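Long-range contacts in sensor protein (Rhodopseudomonas palustris, PDB 2OOL), which senses light through a bound biliverdin chromophore as the chromophore-binding fragment of a bacteriophytochrome, and probably signals as a histidine kinase in the full-length protein: residues Arg175-Asp180 and Arg304-Glu309; Asp180-Tyr185 and Gly294-His299. All blocks are in the same frame, centred on the assembly; numbering follows the deposited sequence.

Contact 1: Arg175-Asp180 and Arg304-Glu309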
loop_
_atom_site.group_PDB
_atom_site.type_symbol
_atom_site.label_atom_id
_atom_site.label_comp_id
_atom_site.label_asym_id
_atom_site.label_seq_id
_atom_site.Cartn_x
_atom_site.Cartn_y
_atom_site.Cartn_z
ATOM N N ARG A 175 5.497 12.308 -2.985
ATOM C CA ARG A 175 6.357 11.362 -2.263
ATOM C C ARG A 175 6.705 10.096 -3.054
ATOM O O ARG A 175 7.857 9.673 -3.076
ATOM C CB ARG A 175 5.660 10.914 -0.979
ATOM C CG ARG A 175 6.592 10.583 0.181
ATOM C CD ARG A 175 5.780 10.404 1.466
ATOM N NE ARG A 175 5.526 11.682 2.142
ATOM C CZ ARG A 175 4.336 12.260 2.364
ATOM N NH1 ARG A 175 3.197 11.695 2.003
ATOM N NH2 ARG A 175 4.301 13.429 3.020
ATOM N N ILE A 176 5.719 9.509 -3.717
ATOM C CA ILE A 176 5.896 8.183 -4.294
ATOM C C ILE A 176 6.173 8.218 -5.784
ATOM O O ILE A 176 6.576 7.206 -6.331
ATOM C CB ILE A 176 4.697 7.263 -3.968
ATOM C CG1 ILE A 176 3.423 7.758 -4.658
ATOM C CG2 ILE A 176 4.481 7.192 -2.417
ATOM C CD1 ILE A 176 2.194 6.864 -4.410
ATOM N N THR A 177 5.976 9.362 -6.433
ATOM C CA THR A 177 6.257 9.519 -7.858
ATOM C C THR A 177 7.596 10.198 -8.107
ATOM O O THR A 177 8.217 9.999 -9.143
ATOM C CB THR A 177 5.128 10.312 -8.615
ATOM O OG1 THR A 177 4.967 11.638 -8.106
ATOM C CG2 THR A 177 3.783 9.601 -8.545
ATOM N N GLY A 178 8.020 11.037 -7.171
ATOM C CA GLY A 178 9.168 11.898 -7.375
ATOM C C GLY A 178 8.990 13.041 -8.356
ATOM O O GLY A 178 9.956 13.701 -8.705
ATOM N N PHE A 179 7.768 13.292 -8.815
ATOM C CA PHE A 179 7.551 14.325 -9.833
ATOM C C PHE A 179 7.706 15.685 -9.138
ATOM O O PHE A 179 7.423 15.835 -7.947
ATOM C CB PHE A 179 6.175 14.187 -10.512
ATOM C CG PHE A 179 6.174 13.361 -11.795
ATOM C CD1 PHE A 179 6.867 12.145 -11.898
ATOM C CD2 PHE A 179 5.446 13.789 -12.882
ATOM C CE1 PHE A 179 6.822 11.405 -13.054
ATOM C CE2 PHE A 179 5.378 13.056 -14.049
ATOM C CZ PHE A 179 6.072 11.856 -14.142
ATOM N N ASP A 180 8.189 16.666 -9.889
ATOM C CA ASP A 180 8.400 18.039 -9.405
ATOM C C ASP A 180 7.186 18.791 -8.821
ATOM O O ASP A 180 7.334 19.615 -7.937
ATOM C CB ASP A 180 8.980 18.849 -10.581
ATOM C CG ASP A 180 10.438 18.496 -10.866
ATOM O OD1 ASP A 180 11.108 18.120 -9.891
ATOM O OD2 ASP A 180 10.917 18.576 -12.019
ATOM N N ARG A 304 10.401 11.387 -17.370
ATOM C CA ARG A 304 10.426 10.479 -16.238
ATOM C C ARG A 304 9.281 9.467 -16.209
ATOM O O ARG A 304 8.101 9.862 -16.360
ATOM C CB ARG A 304 10.354 11.290 -14.984
ATOM C CG ARG A 304 10.385 10.466 -13.715
ATOM C CD ARG A 304 10.589 11.385 -12.495
ATOM N NE ARG A 304 10.549 10.582 -11.276
ATOM C CZ ARG A 304 11.570 10.400 -10.458
ATOM N NH1 ARG A 304 12.710 11.026 -10.666
ATOM N NH2 ARG A 304 11.427 9.632 -9.383
ATOM N N PHE A 305 9.616 8.209 -15.906
ATOM C CA PHE A 305 8.649 7.118 -15.920
ATOM C C PHE A 305 8.241 6.748 -14.516
ATOM O O PHE A 305 9.030 6.828 -13.590
ATOM C CB PHE A 305 9.233 5.886 -16.614
ATOM C CG PHE A 305 8.254 4.726 -16.757
ATOM C CD1 PHE A 305 8.440 3.543 -16.043
ATOM C CD2 PHE A 305 7.150 4.831 -17.591
ATOM C CE1 PHE A 305 7.568 2.488 -16.168
ATOM C CE2 PHE A 305 6.252 3.785 -17.724
ATOM C CZ PHE A 305 6.469 2.584 -17.000
ATOM N N VAL A 306 6.996 6.342 -14.375
ATOM C CA VAL A 306 6.452 5.882 -13.122
ATOM C C VAL A 306 5.879 4.488 -13.372
ATOM O O VAL A 306 5.099 4.287 -14.332
ATOM C CB VAL A 306 5.329 6.877 -12.584
ATOM C CG1 VAL A 306 4.763 6.412 -11.241
ATOM C CG2 VAL A 306 5.887 8.268 -12.439
ATOM N N SER A 307 6.304 3.502 -12.580
ATOM C CA SER A 307 5.922 2.081 -12.869
ATOM C C SER A 307 4.431 1.821 -12.713
ATOM O O SER A 307 3.735 2.575 -12.080
ATOM C CB SER A 307 6.670 1.112 -11.957
ATOM O OG SER A 307 6.080 1.106 -10.660
ATOM N N TYR A 308 3.921 0.729 -13.271
ATOM C CA TYR A 308 2.504 0.473 -13.211
ATOM C C TYR A 308 1.985 0.438 -11.762
ATOM O O TYR A 308 0.883 0.944 -11.468
ATOM C CB TYR A 308 2.206 -0.848 -13.861
ATOM C CG TYR A 308 0.759 -1.085 -14.159
ATOM C CD1 TYR A 308 0.172 -0.527 -15.277
ATOM C CD2 TYR A 308 -0.010 -1.882 -13.342
ATOM C CE1 TYR A 308 -1.154 -0.767 -15.574
ATOM C CE2 TYR A 308 -1.335 -2.134 -13.634
ATOM C CZ TYR A 308 -1.900 -1.564 -14.735
ATOM O OH TYR A 308 -3.227 -1.808 -15.042
ATOM N N GLU A 309 2.759 -0.209 -10.881
ATOM C CA GLU A 309 2.370 -0.406 -9.507
ATOM C C GLU A 309 2.334 0.938 -8.747
ATOM O O GLU A 309 1.453 1.137 -7.916
ATOM C CB GLU A 309 3.335 -1.380 -8.774
ATOM C CG GLU A 309 3.362 -2.837 -9.300
ATOM C CD GLU A 309 4.469 -3.095 -10.325
ATOM O OE1 GLU A 309 4.798 -2.165 -11.106
ATOM O OE2 GLU A 309 5.020 -4.231 -10.333
HETATM O O HOH W 1 9.098 7.711 -10.655
#

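Contact 2: Asp180-Tyr185 and Gly294-His299. With LBV (3-[2-[(Z)-[3-(2-carboxyethyl)-5-[(Z)-(4-ethenyl-3-methyl-5-oxidanylidene-pyrrol-2-ylidene)methyl]-4-methyl-pyrrol-1-ium -2-ylidene]methyl]-5-[(Z)-[(3E)-3-ethylidene-4-methyl-5-oxidanylidene-pyrrolidin-2-ylidene]methyl]-4-methyl-1H-pyrrol-3- yl]propanoic acid), chain C.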
loop_
_atom_site.group_PDB
_atom_site.type_symbol
_atom_site.label_atom_id
_atom_site.label_comp_id
_atom_site.label_asym_id
_atom_site.label_seq_id
_atom_site.Cartn_x
_atom_site.Cartn_y
_atom_site.Cartn_z
ATOM N N ASP A 180 8.189 16.666 -9.889
ATOM C CA ASP A 180 8.400 18.039 -9.405
ATOM C C ASP A 180 7.186 18.791 -8.821
ATOM O O ASP A 180 7.334 19.615 -7.937
ATOM C CB ASP A 180 8.980 18.849 -10.581
ATOM C CG ASP A 180 10.438 18.496 -10.866
ATOM O OD1 ASP A 180 11.108 18.120 -9.891
ATOM O OD2 ASP A 180 10.917 18.576 -12.019
ATOM N N ARG A 181 5.991 18.536 -9.333
ATOM C CA ARG A 181 4.802 19.337 -9.010
ATOM C C ARG A 181 3.533 18.536 -9.192
ATOM O O ARG A 181 3.274 18.019 -10.270
ATOM C CB ARG A 181 4.728 20.565 -9.926
ATOM C CG ARG A 181 3.604 21.559 -9.572
ATOM C CD ARG A 181 3.661 22.796 -10.454
ATOM N NE ARG A 181 3.460 22.500 -11.872
ATOM C CZ ARG A 181 3.858 23.287 -12.865
ATOM N NH1 ARG A 181 3.600 22.946 -14.093
ATOM N NH2 ARG A 181 4.494 24.410 -12.644
ATOM N N ILE A 182 2.766 18.399 -8.121
ATOM C CA ILE A 182 1.494 17.711 -8.150
ATOM C C ILE A 182 0.399 18.723 -7.838
ATOM O O ILE A 182 0.481 19.441 -6.842
ATOM C CB ILE A 182 1.452 16.579 -7.105
ATOM C CG1 ILE A 182 2.694 15.674 -7.187
ATOM C CG2 ILE A 182 0.149 15.774 -7.183
ATOM C CD1 ILE A 182 3.035 15.099 -8.514
ATOM N N LYS A 183 -0.640 18.752 -8.685
ATOM C CA LYS A 183 -1.759 19.711 -8.565
ATOM C C LYS A 183 -3.072 18.965 -8.474
ATOM O O LYS A 183 -3.251 17.991 -9.134
ATOM C CB LYS A 183 -1.802 20.631 -9.787
ATOM C CG LYS A 183 -0.552 21.590 -9.894
ATOM C CD LYS A 183 -0.236 21.995 -11.345
ATOM C CE LYS A 183 0.134 20.800 -12.212
ATOM N NZ LYS A 183 1.546 20.409 -12.217
ATOM N N VAL A 184 -4.004 19.438 -7.655
ATOM C CA VAL A 184 -5.372 18.926 -7.709
ATOM C C VAL A 184 -6.198 20.017 -8.391
ATOM O O VAL A 184 -6.217 21.161 -7.960
ATOM C CB VAL A 184 -5.921 18.585 -6.338
ATOM C CG1 VAL A 184 -7.349 18.018 -6.479
ATOM C CG2 VAL A 184 -4.985 17.613 -5.683
ATOM N N TYR A 185 -6.823 19.639 -9.482
ATOM C CA TYR A 185 -7.497 20.539 -10.407
ATOM C C TYR A 185 -8.967 20.170 -10.343
ATOM O O TYR A 185 -9.310 19.018 -10.602
ATOM C CB TYR A 185 -6.989 20.248 -11.830
ATOM C CG TYR A 185 -7.477 21.182 -12.921
ATOM C CD1 TYR A 185 -8.377 20.748 -13.902
ATOM C CD2 TYR A 185 -7.016 22.468 -13.004
ATOM C CE1 TYR A 185 -8.812 21.599 -14.919
ATOM C CE2 TYR A 185 -7.460 23.346 -14.016
ATOM C CZ TYR A 185 -8.348 22.891 -14.986
ATOM O OH TYR A 185 -8.789 23.786 -15.983
ATOM N N GLY A 294 -12.649 16.310 -11.164
ATOM C CA GLY A 294 -11.318 16.931 -11.209
ATOM C C GLY A 294 -10.224 15.934 -11.616
ATOM O O GLY A 294 -10.509 14.794 -11.994
ATOM N N MET A 295 -8.969 16.390 -11.544
ATOM C CA MET A 295 -7.800 15.581 -11.887
ATOM C C MET A 295 -6.641 15.890 -10.940
ATOM O O MET A 295 -6.495 17.026 -10.492
ATOM C CB MET A 295 -7.301 15.925 -13.291
ATOM C CG MET A 295 -8.331 15.956 -14.362
ATOM S SD MET A 295 -8.305 14.513 -15.456
ATOM C CE MET A 295 -7.153 15.156 -16.677
ATOM N N ILE A 296 -5.855 14.864 -10.625
ATOM C CA ILE A 296 -4.532 15.017 -10.042
ATOM C C ILE A 296 -3.580 15.039 -11.214
ATOM O O ILE A 296 -3.504 14.087 -11.975
ATOM C CB ILE A 296 -4.179 13.850 -9.115
ATOM C CG1 ILE A 296 -5.286 13.681 -8.071
ATOM C CG2 ILE A 296 -2.813 14.083 -8.470
ATOM C CD1 ILE A 296 -4.934 12.777 -6.903
ATOM N N SER A 297 -2.930 16.182 -11.407
ATOM C CA SER A 297 -2.022 16.403 -12.523
ATOM C C SER A 297 -0.592 16.544 -11.984
ATOM O O SER A 297 -0.330 17.379 -11.118
ATOM C CB SER A 297 -2.390 17.711 -13.208
ATOM O OG SER A 297 -1.557 18.004 -14.327
ATOM N N CYS A 298 0.303 15.720 -12.516
ATOM C CA CYS A 298 1.666 15.565 -12.052
ATOM C C CYS A 298 2.641 15.961 -13.190
ATOM O O CYS A 298 2.630 15.380 -14.243
ATOM C CB CYS A 298 1.898 14.104 -11.647
ATOM S SG CYS A 298 0.621 13.290 -10.615
ATOM N N HIS A 299 3.492 16.954 -12.954
ATOM C CA HIS A 299 4.436 17.405 -13.967
ATOM C C HIS A 299 5.881 17.262 -13.473
ATOM O O HIS A 299 6.167 17.402 -12.281
ATOM C CB HIS A 299 4.206 18.882 -14.249
ATOM C CG HIS A 299 2.952 19.177 -14.999
ATOM N ND1 HIS A 299 2.440 20.459 -15.090
ATOM C CD2 HIS A 299 2.080 18.364 -15.656
ATOM C CE1 HIS A 299 1.319 20.421 -15.796
ATOM N NE2 HIS A 299 1.085 19.169 -16.157
HETATM C C1A LBV C . -5.242 22.797 -25.517
HETATM C C1B LBV C . -5.977 18.414 -25.455
HETATM O O1B LBV C . -4.528 12.149 -26.194
HETATM C C1C LBV C . -4.856 17.279 -21.206
HETATM O O1C LBV C . -2.069 14.555 -17.763
HETATM C C1D LBV C . -3.770 20.617 -18.025
HETATM C C2A LBV C . -5.995 23.182 -26.767
HETATM C C2B LBV C . -6.199 17.081 -25.830
HETATM O O2B LBV C . -5.069 11.895 -24.076
HETATM C C2C LBV C . -4.553 16.648 -19.981
HETATM O O2C LBV C . -0.989 15.726 -19.298
HETATM C C2D LBV C . -4.150 21.805 -17.366
HETATM C C3A LBV C . -6.484 21.776 -27.158
HETATM C C3B LBV C . -5.896 16.268 -24.741
HETATM C C3C LBV C . -4.355 17.658 -19.053
HETATM C C3D LBV C . -3.335 21.905 -16.259
HETATM C C4A LBV C . -6.026 20.829 -26.201
HETATM C C4B LBV C . -5.530 17.131 -23.666
HETATM C C4C LBV C . -4.500 18.892 -19.711
HETATM C C4D LBV C . -2.482 20.793 -16.274
HETATM C CAA LBV C . -7.280 21.444 -28.277
HETATM C CAB LBV C . -5.965 14.733 -24.730
HETATM C CAC LBV C . -4.432 15.152 -19.605
HETATM C CAD LBV C . -3.368 22.946 -15.362
HETATM C CBA LBV C . -7.902 22.404 -29.347
HETATM C CBB LBV C . -4.596 14.096 -24.856
HETATM C CBC LBV C . -3.012 14.607 -19.960
HETATM C CBD LBV C . -2.547 23.014 -14.242
HETATM C CGB LBV C . -4.752 12.575 -25.055
HETATM C CGC LBV C . -1.915 14.990 -18.914
HETATM C CHB LBV C . -6.299 19.455 -26.337
HETATM C CHC LBV C . -5.148 16.585 -22.401
HETATM C CHD LBV C . -4.398 20.182 -19.185
HETATM C CMA LBV C . -4.993 23.743 -27.789
HETATM C CMB LBV C . -6.659 16.587 -27.220
HETATM C CMC LBV C . -4.026 17.357 -17.575
HETATM C CMD LBV C . -5.252 22.820 -17.741
HETATM N N_A LBV C . -5.312 21.472 -25.270
HETATM O O_A LBV C . -4.637 23.589 -24.801
HETATM N N_B LBV C . -5.606 18.376 -24.164
HETATM N N_C LBV C . -4.791 18.602 -20.981
HETATM N N_D LBV C . -2.773 20.069 -17.354
HETATM O O_D LBV C . -1.592 20.492 -15.461
#

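Contact 1: Arg175-Asp180 and Arg304-Glu309
With CG anti to the backbone N (chi1 -179°) and an extended chain from there to NE, Arg-304 reaches past the ring of Phe-179 to the last helical carbonyl, that of Thr-177. The two side chains run antiparallel as they pass, and their flat ends, ring and guanidinium, stand almost perpendicular, 87° apart. Along the way Arg-304 CG lies 3.7 Å from Phe-179 CE1, and CD near CE1 and CD1. Its NE then donates to Thr-177 O over 3.2 Å, bent at 137° and tilted from the guanidinium plane, while NH2 adds a weak bond to the same oxygen. A water, 2.9 Å from Thr-177 O, is a third donor to it and also donates to Phe-305 O, tying the two backbones together. A cationic group beside the C-terminal end of helix 162-177 would be expected to interact favourably with the partial negative charge there. Gly-178, turning out of the helix with positive phi, sets its O above the centre of the guanidinium, about 4.0 Å from the plane.

The apolar half belongs to Val-306, whose CG2, held beside its own backbone N, comes within 3.3 Å of Phe-179 CE1. Its other branch, CG1, meets Thr-177 CG2 more loosely at 4.3 Å. Thr-177 OG1 turns instead to Val-173 O within its own helix and takes a weak bond from Phe-179 N.

The contact thus joins the end of helix 162-177 to the loop leading into helix 308-332, where Ser-307 is the N-cap. These helices also pack directly, Ile-176 on Ala-313 and Ile-317, and Thr-177 on Cys-314, while Tyr-308 reaches strands 114-125 and 128-134 of the PAS domain.

Contact 2: Asp180-Tyr185 and Gly294-His299
Lys-183 curls over its strand neighbours to place its amine above one face of the His-299 ring. CB starts 3.8 Å from Ser-297 O, and CD then passes CBD of the chromophore. The chain bends at chi3 (-63°), bringing CE near both Ser-297 O and the chromophore's O_D and over the imidazole face in a CH-pi contact, 4.0 Å from the ring centroid. A second bend at chi4 (-87°) puts NZ 3.0 Å from His-299 ND1, reached from above the ring. NZ also lies 2.9 Å from Arg-181 NE, at the guanidinium edge and in its plane, a close approach of two donors.

Arg-181 approaches the imidazole differently. Its NH1 donates to His-299 ND1 over 2.9 Å, nearly straight at 164° and in the planes of both groups, fixing the ring's rotation from its edge; NH2 binds Pro-205 O. The ring lies close to the chromophore, CE1 at 2.9 Å from O_D, and Ser-297 OG donates to the chromophore's O_D over 2.7 Å. Met-295 CE brushes the methyl CMC of the bilin.

On the reverse side, Ile-182 CD1 presses tightly on Cys-298 CB at 3.5 Å, and Ile-182 CG2 meets Ile-296 CG2, in a layer covered by helix 162-177.

Antiparallel backbone bonds join Arg-181 to His-299, Lys-183 to Ser-297 and Tyr-185 to Met-295, and a classic beta bulge sets Asp-180 and Arg-181 both opposite His-299. Here the central strands of the six-stranded GAF sheet line part of the bilin pocket of a phytochrome, at the O_D carbonyl.

In the fold
Both contacts are largely buried within the GAF domain and meet at Asp-180, where the chain passes from helix 162-177 into strand 181-187. Contact 1 joins the C-terminal end of helix 162-177 to the loop before helix 308-332; contact 2 pairs the strands that follow and precede them in the chain. The first has one exposed member, Arg-304, and relies on this arginine and a water at a backbone carbonyl, and on apolar packing of Phe-179 with Val-306; the second relies on a regular backbone ladder, with polar side chains, some of which reach the chromophore, on one face and apolar ones on the other. Phe-179 bridges them, its CD2 lying 3.5 Å from Cys-298 O.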